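PDB 6WM6: extracellular solute-binding protein, family 5 from Chelativorans sp., which binds EDTA and other aminopolycarboxylates in the periplasm, probably delivering them to an ABC transporter for uptake. Local coordinates for residues 353-361 / 463-471. Numbering follows the deposited sequence.
Sequences SVMFLPNQA and QQVFPAVKA. With EDO (1,2-ethanediol), chain I; EDO (1,2-ethanediol), chain E.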
loop_
_atom_site.group_PDB
_atom_site.type_symbol
_atom_site.label_atom_id
_atom_site.label_comp_id
_atom_site.label_asym_id
_atom_site.label_seq_id
_atom_site.Cartn_x
_atom_site.Cartn_y
_atom_site.Cartn_z
ATOM N N SER A 353 7.645 -15.092 -2.783
ATOM C CA SER A 353 6.319 -15.412 -2.270
ATOM C C SER A 353 5.341 -14.397 -2.843
ATOM O O SER A 353 5.718 -13.279 -3.172
ATOM C CB SER A 353 6.356 -15.251 -0.744
ATOM O OG SER A 353 5.065 -15.263 -0.153
ATOM N N VAL A 354 4.071 -14.795 -2.949
ATOM C CA VAL A 354 3.003 -13.866 -3.336
ATOM C C VAL A 354 2.129 -13.493 -2.155
ATOM O O VAL A 354 1.121 -12.795 -2.334
ATOM C CB VAL A 354 2.176 -14.354 -4.539
ATOM C CG1 VAL A 354 3.033 -14.393 -5.787
ATOM C CG2 VAL A 354 1.531 -15.698 -4.275
ATOM N N MET A 355 2.500 -13.896 -0.950
ATOM C CA MET A 355 1.713 -13.575 0.230
ATOM C C MET A 355 2.489 -12.942 1.368
ATOM O O MET A 355 1.858 -12.352 2.264
ATOM C CB MET A 355 0.974 -14.799 0.740
ATOM C CG MET A 355 -0.079 -15.220 -0.295
ATOM S SD MET A 355 -1.107 -16.538 0.270
ATOM C CE MET A 355 -1.961 -16.897 -1.259
ATOM N N PHE A 356 3.812 -13.019 1.356
ATOM C CA PHE A 356 4.653 -12.502 2.425
ATOM C C PHE A 356 5.830 -11.750 1.822
ATOM O O PHE A 356 6.471 -12.228 0.883
ATOM C CB PHE A 356 5.253 -13.659 3.245
ATOM C CG PHE A 356 4.233 -14.626 3.790
ATOM C CD1 PHE A 356 3.484 -14.311 4.922
ATOM C CD2 PHE A 356 4.049 -15.855 3.201
ATOM C CE1 PHE A 356 2.576 -15.225 5.440
ATOM C CE2 PHE A 356 3.133 -16.766 3.715
ATOM C CZ PHE A 356 2.404 -16.446 4.835
ATOM N N LEU A 357 6.140 -10.589 2.398
ATOM C CA LEU A 357 7.399 -9.916 2.097
ATOM C C LEU A 357 8.545 -10.711 2.713
ATOM O O LEU A 357 8.338 -11.495 3.654
ATOM C CB LEU A 357 7.391 -8.509 2.678
ATOM C CG LEU A 357 6.334 -7.545 2.128
ATOM C CD1 LEU A 357 6.329 -6.268 2.998
ATOM C CD2 LEU A 357 6.572 -7.191 0.687
ATOM N N PRO A 358 9.778 -10.486 2.247
ATOM C CA PRO A 358 10.913 -11.274 2.764
ATOM C C PRO A 358 11.120 -11.161 4.260
ATOM O O PRO A 358 11.719 -12.086 4.847
ATOM C CB PRO A 358 12.110 -10.711 1.977
ATOM C CG PRO A 358 11.494 -10.327 0.654
ATOM C CD PRO A 358 10.142 -9.727 1.029
ATOM N N ASN A 359 10.659 -10.095 4.901
ATOM C CA ASN A 359 10.834 -9.934 6.337
ATOM C C ASN A 359 9.639 -10.391 7.173
ATOM O O ASN A 359 9.689 -10.298 8.403
ATOM C CB ASN A 359 11.163 -8.479 6.688
ATOM C CG ASN A 359 10.047 -7.535 6.357
ATOM O OD1 ASN A 359 9.530 -7.540 5.242
ATOM N ND2 ASN A 359 9.674 -6.688 7.319
ATOM N N GLN A 360 8.568 -10.875 6.557
ATOM C CA GLN A 360 7.383 -11.292 7.301
ATOM C C GLN A 360 7.434 -12.764 7.648
ATOM O O GLN A 360 7.929 -13.601 6.888
ATOM C CB GLN A 360 6.127 -10.988 6.507
ATOM C CG GLN A 360 5.780 -9.502 6.458
ATOM C CD GLN A 360 4.539 -9.238 5.662
ATOM O OE1 GLN A 360 4.448 -9.576 4.471
ATOM N NE2 GLN A 360 3.554 -8.599 6.287
ATOM N N ALA A 361 6.868 -13.091 8.813
ATOM C CA ALA A 361 6.737 -14.491 9.211
ATOM C C ALA A 361 6.010 -15.277 8.123
ATOM O O ALA A 361 5.055 -14.799 7.532
ATOM C CB ALA A 361 5.949 -14.591 10.520
ATOM N N GLN A 463 1.592 -4.498 0.090
ATOM C CA GLN A 463 1.383 -5.437 1.186
ATOM C C GLN A 463 0.876 -4.730 2.440
ATOM O O GLN A 463 1.211 -3.568 2.701
ATOM C CB GLN A 463 2.683 -6.183 1.504
ATOM C CG GLN A 463 2.624 -7.122 2.705
ATOM C CD GLN A 463 1.691 -8.300 2.510
ATOM O OE1 GLN A 463 0.538 -8.146 2.078
ATOM N NE2 GLN A 463 2.186 -9.502 2.803
ATOM N N GLN A 464 0.077 -5.456 3.222
ATOM C CA GLN A 464 -0.486 -5.011 4.486
ATOM C C GLN A 464 0.206 -5.697 5.658
ATOM O O GLN A 464 0.917 -6.703 5.530
ATOM C CB GLN A 464 -1.994 -5.318 4.509
ATOM C CG GLN A 464 -2.750 -4.561 3.453
ATOM C CD GLN A 464 -4.194 -5.023 3.343
ATOM O OE1 GLN A 464 -4.722 -5.677 4.261
ATOM N NE2 GLN A 464 -4.847 -4.674 2.232
ATOM N N VAL A 465 -0.068 -5.167 6.858
ATOM C CA VAL A 465 0.496 -5.734 8.067
ATOM C C VAL A 465 -0.002 -7.148 8.307
ATOM O O VAL A 465 0.725 -7.977 8.867
ATOM C CB VAL A 465 0.173 -4.825 9.272
ATOM C CG1 VAL A 465 0.511 -5.512 10.586
ATOM C CG2 VAL A 465 0.943 -3.519 9.145
ATOM N N PHE A 466 -1.244 -7.459 7.888
ATOM C CA PHE A 466 -1.804 -8.803 8.035
ATOM C C PHE A 466 -1.863 -9.474 6.672
ATOM O O PHE A 466 -2.802 -9.225 5.893
ATOM C CB PHE A 466 -3.204 -8.732 8.656
ATOM C CG PHE A 466 -3.221 -8.082 10.002
ATOM C CD1 PHE A 466 -2.748 -8.757 11.104
ATOM C CD2 PHE A 466 -3.708 -6.802 10.151
ATOM C CE1 PHE A 466 -2.758 -8.145 12.363
ATOM C CE2 PHE A 466 -3.726 -6.194 11.406
ATOM C CZ PHE A 466 -3.241 -6.869 12.486
ATOM N N PRO A 467 -0.915 -10.344 6.345
ATOM C CA PRO A 467 -0.953 -11.021 5.038
ATOM C C PRO A 467 -2.264 -11.694 4.722
ATOM O O PRO A 467 -2.693 -11.685 3.554
ATOM C CB PRO A 467 0.203 -12.023 5.147
ATOM C CG PRO A 467 1.200 -11.306 5.996
ATOM C CD PRO A 467 0.360 -10.586 7.054
ATOM N N ALA A 468 -2.951 -12.267 5.719
ATOM C CA ALA A 468 -4.184 -12.987 5.428
ATOM C C ALA A 468 -5.296 -12.043 5.008
ATOM O O ALA A 468 -6.179 -12.441 4.241
ATOM C CB ALA A 468 -4.633 -13.791 6.643
ATOM N N VAL A 469 -5.283 -10.804 5.516
ATOM C CA VAL A 469 -6.282 -9.814 5.116
ATOM C C VAL A 469 -6.040 -9.388 3.678
ATOM O O VAL A 469 -6.960 -9.361 2.851
ATOM C CB VAL A 469 -6.296 -8.626 6.088
ATOM C CG1 VAL A 469 -7.275 -7.542 5.577
ATOM C CG2 VAL A 469 -6.698 -9.099 7.484
ATOM N N LYS A 470 -4.784 -9.105 3.336
ATOM C CA LYS A 470 -4.480 -8.734 1.960
ATOM C C LYS A 470 -4.820 -9.864 1.010
ATOM O O LYS A 470 -5.388 -9.643 -0.072
ATOM C CB LYS A 470 -3.004 -8.361 1.819
ATOM C CG LYS A 470 -2.540 -8.045 0.393
ATOM C CD LYS A 470 -3.235 -6.815 -0.123
ATOM C CE LYS A 470 -2.698 -6.399 -1.489
ATOM N NZ LYS A 470 -3.270 -5.104 -1.866
ATOM N N ALA A 471 -4.496 -11.094 1.394
ATOM C CA ALA A 471 -4.732 -12.226 0.511
ATOM C C ALA A 471 -6.199 -12.374 0.171
ATOM O O ALA A 471 -6.539 -12.760 -0.959
ATOM C CB ALA A 471 -4.193 -13.495 1.168
HETATM C C1 EDO I . -2.282 -1.583 6.807
HETATM O O1 EDO I . -1.943 -2.963 6.982
HETATM C C2 EDO I . -1.276 -0.917 5.878
HETATM O O2 EDO I . -1.356 -1.463 4.553
HETATM C C1 EDO E . 7.858 -4.122 5.416
HETATM O O1 EDO E . 9.018 -3.778 6.180
HETATM C C2 EDO E . 7.667 -3.053 4.342
HETATM O O2 EDO E . 8.033 -1.810 4.956
HETATM O O HOH W 1 -0.811 -11.728 1.480
HETATM O O HOH W 2 3.430 -8.260 9.150
#
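Gln-463 reaches into loop 353-361, where its amide bonds to Gln-360 and Met-355. CB and CG lie alongside Leu-357, the two side chains running oppositely, CG 3.8 Å from Leu-357 CG, apolar stem against apolar branch. The bend at chi2 (66°) swings the amide off Leu-357, bringing NE2 between Met-355 and Gln-360 and OE1 back to accept from Gln-464 N. NE2 donates twice: to Gln-360 OE1 at 2.8 Å, on a lone pair in that carbonyl's plane, and to Met-355 O at 2.9 Å, from above the peptide plane. Glutamine suits both ends, since an amide donates and accepts. Gln-360 OE1 also takes the N-H of Leu-357 across the type I turn 357-360, so two donors fix its amide; NE2 bonds weakly to Gln-464 O and shares a water with Val-465 O. Pro-467, lacking an N-H, suits the first helical turn after N-cap Phe-466, where no donor is needed; its CG lies 3.9 Å from Phe-356 CD1, and water links its O to Met-355 O. The contact ties the loop to the link from strand 456-462 into helix 467-474 of this family 5 solute-binding fold, with Leu-511 (helix 504-521) against Pro-467 and Gln-529 (strand 524-537) against Leu-357.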